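Local coordinates for phenazine biosynthesis protein, PhzF family (Bacillus anthracis, PDB 3EDN) that has the diaminopimelate epimerase-like fold of the PhzF family and probably acts as an isomerase, its substrate not being established, at residues 20-25 / 73-78. Sequence-based numbering, arbitrary orientation.
With SO4 (sulfate ion), chain C.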
loop_
_atom_site.group_PDB
_atom_site.type_symbol
_atom_site.label_atom_id
_atom_site.label_comp_id
_atom_site.label_asym_id
_atom_site.label_seq_id
_atom_site.Cartn_x
_atom_site.Cartn_y
_atom_site.Cartn_z
ATOM N N ASN A 20 -17.124 -17.626 11.271
ATOM C CA ASN A 20 -15.888 -17.571 10.511
ATOM C C ASN A 20 -15.156 -16.280 10.845
ATOM O O ASN A 20 -15.617 -15.205 10.503
ATOM C CB ASN A 20 -16.223 -17.645 9.026
ATOM C CG ASN A 20 -14.992 -17.865 8.153
ATOM O OD1 ASN A 20 -13.848 -17.745 8.619
ATOM N ND2 ASN A 20 -15.214 -18.222 6.902
ATOM N N PRO A 21 -14.025 -16.388 11.549
ATOM C CA PRO A 21 -13.333 -15.167 12.014
ATOM C C PRO A 21 -12.929 -14.217 10.917
ATOM O O PRO A 21 -12.440 -14.619 9.839
ATOM C CB PRO A 21 -12.058 -15.717 12.660
ATOM C CG PRO A 21 -12.486 -17.080 13.158
ATOM C CD PRO A 21 -13.313 -17.601 11.985
ATOM N N ALA A 22 -13.122 -12.937 11.214
ATOM C CA ALA A 22 -12.804 -11.880 10.291
ATOM C C ALA A 22 -12.049 -10.826 11.111
ATOM O O ALA A 22 -12.632 -10.196 11.990
ATOM C CB ALA A 22 -14.109 -11.296 9.715
ATOM N N GLY A 23 -10.758 -10.629 10.822
ATOM C CA GLY A 23 -10.011 -9.517 11.418
ATOM C C GLY A 23 -10.369 -8.237 10.682
ATOM O O GLY A 23 -10.626 -8.251 9.492
ATOM N N ILE A 24 -10.396 -7.124 11.402
ATOM C CA ILE A 24 -10.782 -5.860 10.791
ATOM C C ILE A 24 -9.992 -4.694 11.365
ATOM O O ILE A 24 -9.892 -4.528 12.579
ATOM C CB ILE A 24 -12.288 -5.553 11.039
ATOM C CG1 ILE A 24 -13.192 -6.743 10.699
ATOM C CG2 ILE A 24 -12.728 -4.310 10.269
ATOM C CD1 ILE A 24 -14.569 -6.621 11.328
ATOM N N VAL A 25 -9.415 -3.917 10.470
ATOM C CA VAL A 25 -8.924 -2.577 10.807
ATOM C C VAL A 25 -9.929 -1.597 10.186
ATOM O O VAL A 25 -10.041 -1.485 8.968
ATOM C CB VAL A 25 -7.505 -2.355 10.283
ATOM C CG1 VAL A 25 -7.045 -0.883 10.483
ATOM C CG2 VAL A 25 -6.556 -3.338 10.966
ATOM N N CYS A 73 -12.846 -11.353 -0.526
ATOM C CA CYS A 73 -13.108 -12.248 0.591
ATOM C C CYS A 73 -14.519 -12.023 1.096
ATOM O O CYS A 73 -14.804 -11.009 1.751
ATOM C CB CYS A 73 -12.100 -12.052 1.722
ATOM S SG CYS A 73 -12.479 -13.072 3.143
ATOM N N GLY A 74 -15.409 -12.963 0.810
ATOM C CA GLY A 74 -16.815 -12.773 1.123
ATOM C C GLY A 74 -17.087 -12.656 2.618
ATOM O O GLY A 74 -17.785 -11.737 3.048
ATOM N N HIS A 75 -16.578 -13.583 3.417
ATOM C CA HIS A 75 -16.856 -13.523 4.850
ATOM C C HIS A 75 -16.234 -12.281 5.501
ATOM O O HIS A 75 -16.800 -11.716 6.441
ATOM C CB HIS A 75 -16.514 -14.830 5.594
ATOM C CG HIS A 75 -15.069 -14.987 5.954
ATOM N ND1 HIS A 75 -14.135 -15.487 5.074
ATOM C CD2 HIS A 75 -14.410 -14.762 7.119
ATOM C CE1 HIS A 75 -12.957 -15.544 5.675
ATOM N NE2 HIS A 75 -13.098 -15.101 6.912
ATOM N N GLY A 76 -15.090 -11.844 4.977
ATOM C CA GLY A 76 -14.446 -10.624 5.485
ATOM C C GLY A 76 -15.288 -9.405 5.157
ATOM O O GLY A 76 -15.416 -8.485 5.957
ATOM N N THR A 77 -15.898 -9.405 3.985
ATOM C CA THR A 77 -16.806 -8.328 3.621
ATOM C C THR A 77 -18.042 -8.316 4.516
ATOM O O THR A 77 -18.443 -7.274 5.034
ATOM C CB THR A 77 -17.192 -8.438 2.128
ATOM O OG1 THR A 77 -15.994 -8.339 1.336
ATOM C CG2 THR A 77 -18.157 -7.337 1.725
ATOM N N VAL A 78 -18.651 -9.476 4.712
ATOM C CA VAL A 78 -19.776 -9.565 5.634
ATOM C C VAL A 78 -19.413 -9.059 7.038
ATOM O O VAL A 78 -20.107 -8.202 7.581
ATOM C CB VAL A 78 -20.334 -11.000 5.705
ATOM C CG1 VAL A 78 -21.265 -11.185 6.932
ATOM C CG2 VAL A 78 -21.051 -11.356 4.400
HETATM S S SO4 C . -15.852 -17.167 2.443
HETATM O O1 SO4 C . -15.143 -15.896 2.557
HETATM O O2 SO4 C . -16.733 -17.462 3.562
HETATM O O3 SO4 C . -16.533 -17.212 1.187
HETATM O O4 SO4 C . -14.814 -18.203 2.368
#
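Asn20 and His75 meet in the interdomain cleft of the diaminopimelate epimerase-like fold, the place where relatives hold their active site, and a sulfate ion sits beside them. The Asn20 amide lies flat on one face of the His75 imidazole, the two planes only 12° apart, with ND2 over the ring centre, 3.3 Å above its plane. Asn20 CG is anti to its backbone N (chi1 -169°), which carries the amide out over the ring; ND2 gives its hydrogen bond to the carbonyl of Val228, fixing the amide's rotation. Asn20 OD1 comes within 3.2 Å of His75 NE2, but from above the ring, at a poor angle for bonding. NE2 instead points in plane toward Pro21 O, 3.0 Å away, in a weak, bent hydrogen bond (131°). At another edge His75 ND1 meets sulfate O1 at 2.7 Å, and the same oxygen takes the backbone N of His75 in a nearly straight bond; Gly230 N and Thr231 N also hold the ion. Further along the strand, Ala22 CB packs against Gly76 CA at 4.3 Å. Cys73 N-caps helix 74-86, its SG accepting a weak bond from Gly76 N. An anion, probably from the crystallisation liquor, held between the N-termini of helices 74-86 and 230-244 is consistent with the substrate-binding cleft of the PhzF and diaminopimelate epimerase fold.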